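Long-range contacts in invasin homolog AafB, Major fimbrial subunit of aggregative adherence fimbria II AafA chimeric construct (Escherichia coli, PDB 4OR1), which probably acts as a minor pilin and adhesin of an aggregative adherence fimbria, consistent with a role in host recognition by enteroaggregative strains: residues Y122-S127 / S150-V155; I15-L20 / F107-D112; H63-G68 / K75-L80; E26-G31 / Q115-G120. All coordinates share one frame; numbering follows the deposited sequence.

Contact 1: residues Y122-S127 / S150-V155; sequences YIFSVS and STITVV
Tyr122, Ile123 and Phe124 pair with Ile152, Thr151 and Ser150 as antiparallel neighbours at the edge of a sheet in an immunoglobulin-like fold. Segment 122-127 is AafB. Segment 150-155 is AafA sequence, so the pairing is engineered. It is consistent with donor-strand complementation, by which chaperone-usher pilins complete their fold with a strand from the next subunit.

Four backbone hydrogen bonds join two hydrogen-bonded pairs. Tyr122 N reaches Ile152 O at 2.8 Å, and Ile152 N returns to Tyr122 O. Phe124 N and Ser150 O, 2.7 Å apart, are matched by Ser150 N to Phe124 O. Ile123 and Thr151 form the non-hydrogen-bonded pair between them, on the exposed face, with Ile123 CG1 3.6 Å from Thr151 OG1.

On the other face Tyr122, Phe124 and Ile152 are buried, beside Ser150. Ile152 CG1 stands between its backbone N and carbonyl carbon (chi1 57°) and lies 3.4 Å from Tyr122 CB. Ile152 CD1 reaches Phe124 CZ, and Ile152 CG2 is 3.6 Å from Phe124 CE2. Phe124 also touches Leu17 and Met52. The Tyr122 hydroxyl is hydrogen-bonded to Lys118 O. Farther along, Val154 CG2 comes to 3.6 Å from Tyr122 CE2.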
loop_
_atom_site.group_PDB
_atom_site.type_symbol
_atom_site.label_atom_id
_atom_site.label_comp_id
_atom_site.label_asym_id
_atom_site.label_seq_id
_atom_site.Cartn_x
_atom_site.Cartn_y
_atom_site.Cartn_z
ATOM N N TYR A 122 -10.454 6.064 -5.949
ATOM C CA TYR A 122 -9.735 4.831 -5.713
ATOM C C TYR A 122 -9.447 4.670 -4.233
ATOM O O TYR A 122 -8.837 5.545 -3.613
ATOM C CB TYR A 122 -8.452 4.808 -6.540
ATOM C CG TYR A 122 -8.710 4.975 -8.021
ATOM C CD1 TYR A 122 -9.045 3.877 -8.821
ATOM C CD2 TYR A 122 -8.650 6.238 -8.619
ATOM C CE1 TYR A 122 -9.287 4.026 -10.179
ATOM C CE2 TYR A 122 -8.907 6.397 -9.974
ATOM C CZ TYR A 122 -9.215 5.289 -10.750
ATOM O OH TYR A 122 -9.453 5.434 -12.102
ATOM N N ILE A 123 -9.924 3.559 -3.675
ATOM C CA ILE A 123 -9.697 3.222 -2.270
ATOM C C ILE A 123 -8.475 2.309 -2.113
ATOM O O ILE A 123 -8.457 1.174 -2.620
ATOM C CB ILE A 123 -10.930 2.503 -1.650
ATOM C CG1 ILE A 123 -12.157 3.421 -1.632
ATOM C CG2 ILE A 123 -10.599 1.986 -0.235
ATOM C CD1 ILE A 123 -13.465 2.683 -1.488
ATOM N N PHE A 124 -7.449 2.805 -1.426
ATOM C CA PHE A 124 -6.306 1.970 -1.085
ATOM C C PHE A 124 -6.578 1.339 0.270
ATOM O O PHE A 124 -6.902 2.044 1.230
ATOM C CB PHE A 124 -5.023 2.792 -1.022
ATOM C CG PHE A 124 -4.620 3.403 -2.328
ATOM C CD1 PHE A 124 -4.835 2.745 -3.531
ATOM C CD2 PHE A 124 -4.020 4.649 -2.356
ATOM C CE1 PHE A 124 -4.454 3.320 -4.745
ATOM C CE2 PHE A 124 -3.626 5.228 -3.562
ATOM C CZ PHE A 124 -3.844 4.559 -4.757
ATOM N N SER A 125 -6.454 0.018 0.348
ATOM C CA SER A 125 -6.648 -0.681 1.609
ATOM C C SER A 125 -5.474 -1.594 1.909
ATOM O O SER A 125 -5.144 -2.485 1.120
ATOM C CB SER A 125 -7.939 -1.476 1.583
ATOM O OG SER A 125 -8.030 -2.284 2.739
ATOM N N VAL A 126 -4.852 -1.374 3.063
ATOM C CA VAL A 126 -3.604 -2.036 3.425
ATOM C C VAL A 126 -3.671 -2.650 4.820
ATOM O O VAL A 126 -4.105 -1.985 5.764
ATOM C CB VAL A 126 -2.459 -1.023 3.403
ATOM C CG1 VAL A 126 -1.184 -1.655 3.887
ATOM C CG2 VAL A 126 -2.267 -0.486 1.998
ATOM N N SER A 127 -3.222 -3.899 4.951
ATOM C CA SER A 127 -3.162 -4.578 6.254
ATOM C C SER A 127 -1.737 -4.892 6.678
ATOM O O SER A 127 -0.907 -5.243 5.848
ATOM C CB SER A 127 -3.979 -5.865 6.246
ATOM O OG SER A 127 -5.300 -5.615 5.814
ATOM N N SER A 150 -7.321 4.513 2.686
ATOM C CA SER A 150 -7.285 5.901 2.253
ATOM C C SER A 150 -7.870 5.971 0.856
ATOM O O SER A 150 -7.751 5.021 0.082
ATOM C CB SER A 150 -5.854 6.448 2.263
ATOM O OG SER A 150 -5.849 7.865 2.317
ATOM N N THR A 151 -8.517 7.089 0.547
ATOM C CA THR A 151 -9.127 7.282 -0.751
ATOM C C THR A 151 -8.389 8.348 -1.542
ATOM O O THR A 151 -7.996 9.374 -0.997
ATOM C CB THR A 151 -10.617 7.638 -0.612
ATOM O OG1 THR A 151 -11.304 6.528 -0.024
ATOM C CG2 THR A 151 -11.254 7.928 -1.972
ATOM N N ILE A 152 -8.192 8.085 -2.825
ATOM C CA ILE A 152 -7.648 9.085 -3.737
ATOM C C ILE A 152 -8.678 9.413 -4.814
ATOM O O ILE A 152 -9.434 8.534 -5.252
ATOM C CB ILE A 152 -6.340 8.616 -4.403
ATOM C CG1 ILE A 152 -6.556 7.299 -5.151
ATOM C CG2 ILE A 152 -5.229 8.489 -3.383
ATOM C CD1 ILE A 152 -5.495 7.032 -6.173
ATOM N N THR A 153 -8.710 10.675 -5.235
ATOM C CA THR A 153 -9.642 11.104 -6.270
ATOM C C THR A 153 -8.862 11.616 -7.480
ATOM O O THR A 153 -8.124 12.595 -7.376
ATOM C CB THR A 153 -10.647 12.189 -5.750
ATOM O OG1 THR A 153 -9.934 13.356 -5.324
ATOM C CG2 THR A 153 -11.496 11.669 -4.569
ATOM N N VAL A 154 -9.007 10.934 -8.614
ATOM C CA VAL A 154 -8.413 11.402 -9.863
ATOM C C VAL A 154 -9.407 12.352 -10.505
ATOM O O VAL A 154 -10.537 11.959 -10.825
ATOM C CB VAL A 154 -8.041 10.251 -10.830
ATOM C CG1 VAL A 154 -7.583 10.794 -12.184
ATOM C CG2 VAL A 154 -6.940 9.398 -10.234
ATOM N N VAL A 155 -8.960 13.597 -10.674
ATOM C CA VAL A 155 -9.795 14.714 -11.101
ATOM C C VAL A 155 -9.673 14.853 -12.616
ATOM O O VAL A 155 -8.682 15.358 -13.153
ATOM C CB VAL A 155 -9.357 16.052 -10.402
ATOM C CG1 VAL A 155 -10.136 17.243 -10.958
ATOM C CG2 VAL A 155 -9.495 15.974 -8.867
ATOM O OXT VAL A 155 -10.558 14.399 -13.339
#

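Contact 2: residues I15-L20 / F107-D112; sequences ISLEGL and FDVMAD
Leu17 and Phe107 make the closest contact between segments 15-20 and 107-112, both in the AafB part. Their side chains cross at about a right angle, with Leu17 CD1 4.1 Å from Phe107 CE1. Leu17 CD1 also lies 4.4 Å from Val109 CG2, so one methyl meets both Phe107 and Val109. Ile15 adds its terminal CD1, 4.4 Å from Phe107 CZ. Ser16 takes part mainly through its carbonyl O, with Ser16 O 4.2 Å from Phe107 CZ.

The two strands belong to one six-stranded antiparallel sheet of the immunoglobulin-like sandwich, but they are not neighbours in it. Strand 33-41 runs between them and bonds to both backbones. The axes are therefore 8.9 Å apart, run at 38° to each other, and share no hydrogen bond. Contact comes mainly from side chains on the core face, where Phe124 and Val126 of the facing sheet also touch Leu17.

The other side of the sheet is partly exposed and adds little. The CB atoms of Ser16 and Asp108 point away from the opposite segment. Asp108 OD1 is hydrogen-bonded to Thr36 OG1, and the Ser16 side chain touches Arg38.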
loop_
_atom_site.group_PDB
_atom_site.type_symbol
_atom_site.label_atom_id
_atom_site.label_comp_id
_atom_site.label_asym_id
_atom_site.label_seq_id
_atom_site.Cartn_x
_atom_site.Cartn_y
_atom_site.Cartn_z
ATOM N N ILE A 15 -1.877 0.758 12.574
ATOM C CA ILE A 15 -1.517 1.054 11.188
ATOM C C ILE A 15 -2.337 2.220 10.652
ATOM O O ILE A 15 -3.541 2.333 10.913
ATOM C CB ILE A 15 -1.714 -0.181 10.280
ATOM C CG1 ILE A 15 -1.292 0.120 8.835
ATOM C CG2 ILE A 15 -3.165 -0.674 10.351
ATOM C CD1 ILE A 15 -1.316 -1.091 7.906
ATOM N N SER A 16 -1.676 3.084 9.897
ATOM C CA SER A 16 -2.353 4.213 9.308
ATOM C C SER A 16 -1.875 4.409 7.879
ATOM O O SER A 16 -0.720 4.125 7.558
ATOM C CB SER A 16 -2.104 5.470 10.141
ATOM O OG SER A 16 -0.765 5.906 9.992
ATOM N N LEU A 17 -2.778 4.902 7.038
ATOM C CA LEU A 17 -2.482 5.196 5.650
ATOM C C LEU A 17 -3.079 6.566 5.271
ATOM O O LEU A 17 -4.243 6.845 5.571
ATOM C CB LEU A 17 -3.052 4.074 4.780
ATOM C CG LEU A 17 -2.974 4.158 3.256
ATOM C CD1 LEU A 17 -1.535 4.191 2.773
ATOM C CD2 LEU A 17 -3.743 2.997 2.642
ATOM N N GLU A 18 -2.284 7.410 4.612
ATOM C CA GLU A 18 -2.695 8.774 4.266
ATOM C C GLU A 18 -2.452 9.080 2.800
ATOM O O GLU A 18 -1.305 9.052 2.344
ATOM C CB GLU A 18 -1.926 9.799 5.105
ATOM C CG GLU A 18 -2.181 9.740 6.602
ATOM C CD GLU A 18 -3.644 9.921 6.967
ATOM O OE1 GLU A 18 -4.353 10.674 6.257
ATOM O OE2 GLU A 18 -4.080 9.308 7.969
ATOM N N GLY A 19 -3.523 9.391 2.066
ATOM C CA GLY A 19 -3.417 9.823 0.669
ATOM C C GLY A 19 -2.813 11.215 0.497
ATOM O O GLY A 19 -2.447 11.877 1.474
ATOM N N LEU A 20 -2.712 11.655 -0.757
ATOM C CA LEU A 20 -2.089 12.949 -1.096
ATOM C C LEU A 20 -2.998 14.178 -0.866
ATOM O O LEU A 20 -2.502 15.265 -0.561
ATOM C CB LEU A 20 -1.533 12.922 -2.526
ATOM N N PHE A 107 5.930 3.320 4.856
ATOM C CA PHE A 107 5.804 2.682 3.549
ATOM C C PHE A 107 5.000 3.553 2.581
ATOM O O PHE A 107 4.208 4.411 3.010
ATOM C CB PHE A 107 5.185 1.291 3.677
ATOM C CG PHE A 107 3.774 1.300 4.169
ATOM C CD1 PHE A 107 2.720 1.488 3.282
ATOM C CD2 PHE A 107 3.495 1.120 5.521
ATOM C CE1 PHE A 107 1.403 1.503 3.737
ATOM C CE2 PHE A 107 2.185 1.129 5.990
ATOM C CZ PHE A 107 1.136 1.320 5.095
ATOM N N ASP A 108 5.213 3.328 1.282
ATOM C CA ASP A 108 4.574 4.120 0.234
ATOM C C ASP A 108 3.770 3.251 -0.738
ATOM O O ASP A 108 4.142 2.110 -1.024
ATOM C CB ASP A 108 5.626 4.918 -0.546
ATOM C CG ASP A 108 6.283 6.017 0.285
ATOM O OD1 ASP A 108 5.574 6.809 0.932
ATOM O OD2 ASP A 108 7.526 6.105 0.276
ATOM N N VAL A 109 2.666 3.802 -1.233
ATOM C CA VAL A 109 1.948 3.232 -2.361
ATOM C C VAL A 109 2.247 4.103 -3.571
ATOM O O VAL A 109 1.958 5.303 -3.561
ATOM C CB VAL A 109 0.439 3.235 -2.118
ATOM C CG1 VAL A 109 -0.304 2.708 -3.344
ATOM C CG2 VAL A 109 0.099 2.395 -0.906
ATOM N N MET A 110 2.822 3.506 -4.608
ATOM C CA MET A 110 3.294 4.280 -5.760
ATOM C C MET A 110 2.676 3.832 -7.066
ATOM O O MET A 110 2.331 2.655 -7.237
ATOM C CB MET A 110 4.806 4.183 -5.916
ATOM C CG MET A 110 5.607 4.726 -4.756
ATOM S SD MET A 110 7.301 4.107 -4.793
ATOM C CE MET A 110 7.052 2.441 -4.168
ATOM N N ALA A 111 2.576 4.782 -7.993
ATOM C CA ALA A 111 2.198 4.487 -9.363
ATOM C C ALA A 111 3.225 3.540 -9.951
ATOM O O ALA A 111 4.428 3.825 -9.911
ATOM C CB ALA A 111 2.128 5.763 -10.173
ATOM N N ASP A 112 2.736 2.410 -10.467
ATOM C CA ASP A 112 3.570 1.370 -11.063
ATOM C C ASP A 112 3.625 1.548 -12.583
ATOM O O ASP A 112 2.728 1.105 -13.312
ATOM C CB ASP A 112 3.018 -0.008 -10.686
ATOM C CG ASP A 112 4.053 -1.106 -10.770
ATOM O OD1 ASP A 112 5.255 -0.787 -10.924
ATOM O OD2 ASP A 112 3.655 -2.297 -10.673
#

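Contact 3: residues H63-G68 / K75-L80; sequences HYIVQG and KLWVRL
Ile65 and Trp77 lie side by side and point the same way on one face of a two-stranded antiparallel hairpin. Both strands are AafB. Ile65 CG2 sits over one face of the Trp77 indole, 4.0 Å from the centroid of the five-membered ring and 24° off its normal. This is a CH-pi contact. Ile65 CG1 is 3.6 Å from Trp77 NE1. Lys75 CB lies over the same indole face, near the rim, and is 3.8 Å from Ile65 CG2.

His63 and Arg79 form a second side-by-side pair on this face. Arg79 CB is over the His63 imidazole, 4.1 Å from its centroid, in another CH-pi contact. Arg79 CG stands between the backbone N and the carbonyl carbon (chi1 71°), and the chain then runs extended to NE. The imidazole and guanidinium planes are 37° apart. Their polar ends have other partners: His63 ND1 bonds to Asp112, and Arg79 NH1 forms salt bridges with Asp30 and Asp112.

The opposite face is buried and mostly apolar. Val66 and Val78 cross at about a right angle, with their CG2 atoms 3.6 Å apart. Tyr64 CE2 meets Leu80 CD1 at 4.0 Å.

The backbone pairs Tyr64 with Val78 and Val66 with Leu76, each by two hydrogen bonds. Tyr64 N to Val78 O measures 2.8 Å. In the sheet, strand 55-56 flanks 63-67 and strand 104-111 flanks 75-80. The buried face packs on Met52 of strand 47-52 and Phe124 of strand 120-131.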
loop_
_atom_site.group_PDB
_atom_site.type_symbol
_atom_site.label_atom_id
_atom_site.label_comp_id
_atom_site.label_asym_id
_atom_site.label_seq_id
_atom_site.Cartn_x
_atom_site.Cartn_y
_atom_site.Cartn_z
ATOM N N HIS A 63 3.073 -5.699 -6.037
ATOM C CA HIS A 63 2.478 -5.018 -7.183
ATOM C C HIS A 63 1.003 -5.349 -7.339
ATOM O O HIS A 63 0.608 -6.520 -7.307
ATOM C CB HIS A 63 3.216 -5.395 -8.454
ATOM C CG HIS A 63 4.657 -5.012 -8.444
ATOM N ND1 HIS A 63 5.172 -4.034 -9.269
ATOM C CD2 HIS A 63 5.692 -5.468 -7.700
ATOM C CE1 HIS A 63 6.469 -3.915 -9.038
ATOM N NE2 HIS A 63 6.809 -4.776 -8.094
ATOM N N TYR A 64 0.188 -4.314 -7.524
ATOM C CA TYR A 64 -1.253 -4.463 -7.402
ATOM C C TYR A 64 -2.029 -3.724 -8.477
ATOM O O TYR A 64 -1.528 -2.769 -9.094
ATOM C CB TYR A 64 -1.698 -3.979 -6.022
ATOM C CG TYR A 64 -1.259 -4.885 -4.905
ATOM C CD1 TYR A 64 -2.006 -6.028 -4.581
ATOM C CD2 TYR A 64 -0.090 -4.617 -4.176
ATOM C CE1 TYR A 64 -1.601 -6.881 -3.554
ATOM C CE2 TYR A 64 0.323 -5.456 -3.136
ATOM C CZ TYR A 64 -0.433 -6.584 -2.828
ATOM O OH TYR A 64 -0.028 -7.422 -1.810
ATOM N N ILE A 65 -3.262 -4.171 -8.694
ATOM C CA ILE A 65 -4.191 -3.470 -9.553
ATOM C C ILE A 65 -5.388 -3.030 -8.716
ATOM O O ILE A 65 -6.190 -3.863 -8.284
ATOM C CB ILE A 65 -4.658 -4.359 -10.712
ATOM C CG1 ILE A 65 -3.482 -5.168 -11.264
ATOM C CG2 ILE A 65 -5.294 -3.500 -11.832
ATOM C CD1 ILE A 65 -3.861 -6.135 -12.331
ATOM N N VAL A 66 -5.493 -1.727 -8.463
ATOM C CA VAL A 66 -6.614 -1.177 -7.698
ATOM C C VAL A 66 -7.720 -0.765 -8.672
ATOM O O VAL A 66 -7.449 -0.099 -9.672
ATOM C CB VAL A 66 -6.176 0.041 -6.842
ATOM C CG1 VAL A 66 -7.304 0.487 -5.910
ATOM C CG2 VAL A 66 -4.916 -0.282 -6.025
ATOM N N GLN A 67 -8.959 -1.181 -8.394
ATOM C CA GLN A 67 -10.118 -0.872 -9.249
ATOM C C GLN A 67 -10.836 0.393 -8.768
ATOM O O GLN A 67 -10.669 0.807 -7.625
ATOM C CB GLN A 67 -11.094 -2.058 -9.304
ATOM N N GLY A 68 -11.629 1.004 -9.642
ATOM C CA GLY A 68 -12.394 2.208 -9.296
ATOM C C GLY A 68 -13.502 1.897 -8.311
ATOM O O GLY A 68 -13.928 0.747 -8.204
ATOM N N LYS A 75 -8.817 1.119 -13.676
ATOM C CA LYS A 75 -7.793 0.396 -12.933
ATOM C C LYS A 75 -6.596 1.292 -12.676
ATOM O O LYS A 75 -6.321 2.221 -13.433
ATOM C CB LYS A 75 -7.320 -0.857 -13.679
ATOM C CG LYS A 75 -8.406 -1.832 -14.103
ATOM C CD LYS A 75 -7.765 -3.040 -14.782
ATOM C CE LYS A 75 -8.761 -3.842 -15.626
ATOM N NZ LYS A 75 -9.699 -4.628 -14.789
ATOM N N LEU A 76 -5.867 0.987 -11.617
ATOM C CA LEU A 76 -4.703 1.758 -11.255
ATOM C C LEU A 76 -3.597 0.766 -10.934
ATOM O O LEU A 76 -3.780 -0.119 -10.097
ATOM C CB LEU A 76 -5.034 2.591 -10.033
ATOM C CG LEU A 76 -4.381 3.947 -9.917
ATOM C CD1 LEU A 76 -5.046 4.887 -10.873
ATOM C CD2 LEU A 76 -4.599 4.439 -8.521
ATOM N N TRP A 77 -2.461 0.887 -11.604
ATOM C CA TRP A 77 -1.377 -0.048 -11.370
ATOM C C TRP A 77 -0.413 0.572 -10.402
ATOM O O TRP A 77 0.125 1.649 -10.653
ATOM C CB TRP A 77 -0.708 -0.451 -12.683
ATOM C CG TRP A 77 -1.549 -1.438 -13.447
ATOM C CD1 TRP A 77 -1.508 -2.802 -13.346
ATOM C CD2 TRP A 77 -2.594 -1.135 -14.382
ATOM N NE1 TRP A 77 -2.461 -3.370 -14.169
ATOM C CE2 TRP A 77 -3.146 -2.375 -14.810
ATOM C CE3 TRP A 77 -3.126 0.058 -14.894
ATOM C CZ2 TRP A 77 -4.192 -2.453 -15.739
ATOM C CZ3 TRP A 77 -4.169 -0.018 -15.808
ATOM C CH2 TRP A 77 -4.691 -1.269 -16.227
ATOM N N VAL A 78 -0.216 -0.089 -9.271
ATOM C CA VAL A 78 0.453 0.541 -8.137
ATOM C C VAL A 78 1.377 -0.456 -7.457
ATOM O O VAL A 78 1.125 -1.668 -7.502
ATOM C CB VAL A 78 -0.579 1.089 -7.113
ATOM C CG1 VAL A 78 -1.554 2.064 -7.802
ATOM C CG2 VAL A 78 -1.347 -0.037 -6.444
ATOM N N ARG A 79 2.446 0.044 -6.842
ATOM C CA ARG A 79 3.328 -0.829 -6.065
ATOM C C ARG A 79 3.570 -0.310 -4.650
ATOM O O ARG A 79 3.498 0.897 -4.407
ATOM C CB ARG A 79 4.654 -1.113 -6.803
ATOM C CG ARG A 79 5.590 0.061 -6.873
ATOM C CD ARG A 79 6.810 -0.229 -7.750
ATOM N NE ARG A 79 7.673 0.960 -7.829
ATOM C CZ ARG A 79 7.709 1.806 -8.855
ATOM N NH1 ARG A 79 6.959 1.594 -9.927
ATOM N NH2 ARG A 79 8.505 2.856 -8.813
ATOM N N LEU A 80 3.839 -1.239 -3.732
ATOM C CA LEU A 80 4.183 -0.922 -2.353
ATOM C C LEU A 80 5.673 -0.811 -2.153
ATOM O O LEU A 80 6.451 -1.174 -3.025
ATOM C CB LEU A 80 3.703 -2.028 -1.432
ATOM C CG LEU A 80 2.283 -1.938 -0.881
ATOM C CD1 LEU A 80 1.939 -3.221 -0.171
ATOM C CD2 LEU A 80 2.135 -0.775 0.071
#

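Contact 4: residues E26-G31 / Q115-G120; sequences EQLFDG and QWAKPG
A short two-stranded ribbon at one end of the AafB domain brings Gln27 and Leu28 against Trp116 and Gln115. Its outer side carries Gln27 laid over the Trp116 indole. Gln27 CB lies almost straight above the six-membered ring of Trp116, 3.8 Å from its centroid and 7° off the normal, a CH-pi contact. Gln27 CG is anti to the backbone N (chi1 -174°), and the chain stays extended beyond it. Gln27 CG lies over the same face, 3.7 Å from Trp116 CE2. The amide follows near Trp116 CZ2, its plane 23° from that of the ring.

The ribbon is antiparallel. Gln27 and Trp116 are its non-hydrogen-bonded pair, and Leu28 and Gln115 its hydrogen-bonded pair. Leu28 N binds Gln115 O at 2.8 Å, and Gln115 N binds Leu28 O at 3.0 Å. Past the strand end the pairing goes on with Ala117 N to Glu26 O, 2.7 Å.

The inner side carries Leu28 and the aliphatic part of Gln115, with Ala117 beside them. Leu28 CD1 is 4.2 Å from Ala117 CB, and Leu28 CB is 4.0 Å from Gln115 CG. Leu28 and Ala117 both rest on Leu76 of strand 75-80, and Ala117 also touches Val154 of the AafA strand. At the edge, the Glu26 side chain lies near Pro119, but its placement is doubtful. Asp30 OD1 accepts a hydrogen bond from Gly113 N and also forms a salt bridge with Arg79.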
loop_
_atom_site.group_PDB
_atom_site.type_symbol
_atom_site.label_atom_id
_atom_site.label_comp_id
_atom_site.label_asym_id
_atom_site.label_seq_id
_atom_site.Cartn_x
_atom_site.Cartn_y
_atom_site.Cartn_z
ATOM N N GLU A 26 -4.764 13.310 -14.076
ATOM C CA GLU A 26 -5.040 12.059 -14.777
ATOM C C GLU A 26 -3.784 11.315 -15.230
ATOM O O GLU A 26 -3.808 10.096 -15.404
ATOM C CB GLU A 26 -5.954 12.315 -15.979
ATOM C CG GLU A 26 -7.141 11.369 -16.069
ATOM C CD GLU A 26 -8.257 11.916 -16.936
ATOM O OE1 GLU A 26 -8.752 13.024 -16.643
ATOM O OE2 GLU A 26 -8.640 11.237 -17.912
ATOM N N GLN A 27 -2.693 12.047 -15.425
ATOM C CA GLN A 27 -1.459 11.455 -15.926
ATOM C C GLN A 27 -0.495 11.176 -14.780
ATOM O O GLN A 27 -0.020 12.103 -14.121
ATOM C CB GLN A 27 -0.806 12.351 -16.990
ATOM C CG GLN A 27 0.411 11.715 -17.652
ATOM C CD GLN A 27 1.080 12.610 -18.689
ATOM O OE1 GLN A 27 0.885 13.829 -18.705
ATOM N NE2 GLN A 27 1.881 11.999 -19.563
ATOM N N LEU A 28 -0.220 9.897 -14.555
ATOM C CA LEU A 28 0.661 9.452 -13.479
ATOM C C LEU A 28 1.997 8.974 -14.034
ATOM O O LEU A 28 2.058 8.394 -15.123
ATOM C CB LEU A 28 -0.002 8.311 -12.703
ATOM C CG LEU A 28 -1.100 8.554 -11.658
ATOM C CD1 LEU A 28 -2.232 9.433 -12.146
ATOM C CD2 LEU A 28 -1.662 7.205 -11.260
ATOM N N PHE A 29 3.063 9.210 -13.279
ATOM C CA PHE A 29 4.391 8.766 -13.676
ATOM C C PHE A 29 4.915 7.689 -12.737
ATOM O O PHE A 29 4.539 7.657 -11.567
ATOM C CB PHE A 29 5.358 9.948 -13.758
ATOM C CG PHE A 29 4.931 11.011 -14.739
ATOM C CD1 PHE A 29 5.281 10.921 -16.090
ATOM C CD2 PHE A 29 4.160 12.096 -14.319
ATOM C CE1 PHE A 29 4.870 11.904 -17.009
ATOM C CE2 PHE A 29 3.757 13.082 -15.225
ATOM C CZ PHE A 29 4.105 12.983 -16.576
ATOM N N ASP A 30 5.762 6.795 -13.252
ATOM C CA ASP A 30 6.339 5.735 -12.431
ATOM C C ASP A 30 6.940 6.314 -11.149
ATOM O O ASP A 30 7.612 7.349 -11.172
ATOM C CB ASP A 30 7.408 4.980 -13.195
ATOM C CG ASP A 30 7.905 3.761 -12.436
ATOM O OD1 ASP A 30 7.081 2.891 -12.113
ATOM O OD2 ASP A 30 9.120 3.662 -12.167
ATOM N N GLY A 31 6.663 5.667 -10.025
ATOM C CA GLY A 31 7.232 6.116 -8.769
ATOM C C GLY A 31 6.440 7.172 -8.023
ATOM O O GLY A 31 6.633 7.329 -6.815
ATOM N N GLN A 115 1.076 5.920 -16.501
ATOM C CA GLN A 115 -0.297 5.559 -16.848
ATOM C C GLN A 115 -1.240 6.757 -16.837
ATOM O O GLN A 115 -0.977 7.773 -16.184
ATOM C CB GLN A 115 -0.826 4.461 -15.915
ATOM C CG GLN A 115 -0.678 4.779 -14.433
ATOM C CD GLN A 115 -0.876 3.566 -13.544
ATOM O OE1 GLN A 115 0.085 2.995 -13.033
ATOM N NE2 GLN A 115 -2.117 3.163 -13.365
ATOM N N TRP A 116 -2.347 6.623 -17.563
ATOM C CA TRP A 116 -3.387 7.630 -17.593
ATOM C C TRP A 116 -4.594 7.065 -16.869
ATOM O O TRP A 116 -5.259 6.158 -17.378
ATOM C CB TRP A 116 -3.744 7.972 -19.041
ATOM C CG TRP A 116 -2.688 8.771 -19.739
ATOM C CD1 TRP A 116 -1.532 8.300 -20.293
ATOM C CD2 TRP A 116 -2.684 10.186 -19.950
ATOM N NE1 TRP A 116 -0.805 9.333 -20.831
ATOM C CE2 TRP A 116 -1.489 10.503 -20.636
ATOM C CE3 TRP A 116 -3.571 11.219 -19.620
ATOM C CZ2 TRP A 116 -1.159 11.806 -21.001
ATOM C CZ3 TRP A 116 -3.239 12.518 -19.984
ATOM C CH2 TRP A 116 -2.041 12.798 -20.667
ATOM N N ALA A 117 -4.873 7.590 -15.677
ATOM C CA ALA A 117 -5.966 7.080 -14.846
ATOM C C ALA A 117 -7.271 7.723 -15.249
ATOM O O ALA A 117 -7.338 8.934 -15.395
ATOM C CB ALA A 117 -5.692 7.351 -13.382
ATOM N N LYS A 118 -8.312 6.911 -15.431
ATOM C CA LYS A 118 -9.663 7.429 -15.601
ATOM C C LYS A 118 -10.023 8.223 -14.339
ATOM O O LYS A 118 -9.596 7.864 -13.234
ATOM C CB LYS A 118 -10.649 6.284 -15.822
ATOM N N PRO A 119 -10.788 9.319 -14.494
ATOM C CA PRO A 119 -11.151 10.084 -13.300
ATOM C C PRO A 119 -12.074 9.279 -12.390
ATOM O O PRO A 119 -12.758 8.349 -12.853
ATOM C CB PRO A 119 -11.900 11.301 -13.862
ATOM C CG PRO A 119 -11.621 11.310 -15.307
ATOM C CD PRO A 119 -11.401 9.885 -15.705
ATOM N N GLY A 120 -12.077 9.627 -11.109
ATOM C CA GLY A 120 -12.920 8.935 -10.147
ATOM C C GLY A 120 -12.219 8.677 -8.832
ATOM O O GLY A 120 -11.228 9.338 -8.495
#

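In the fold
Contact 1 lies in the four-stranded sheet, contacts 2 and 3 in the six-stranded one, and contact 4 in the small ribbon at one end. Contacts 1 and 2 have centres about 9 Å apart and meet through the core, where Phe124 O is 3.6 Å from Leu17 CD2. Contact 3 is about 10 Å from contact 1, centre to centre; there Leu76 CD2 meets Ile152 CD1 at 3.6 Å. Contacts 2 and 3 join where strands 104-111 and 75-80 pair, with a probable hydrogen bond between Met110 O and Arg79 N, 2.6 Å. Contact 4 is about 11 Å from contact 3, centre to centre, and Leu76 CD1 lies 3.6 Å from Ala117 CB. Val154 N probably bonds to Gly120 O, joining contacts 1 and 4.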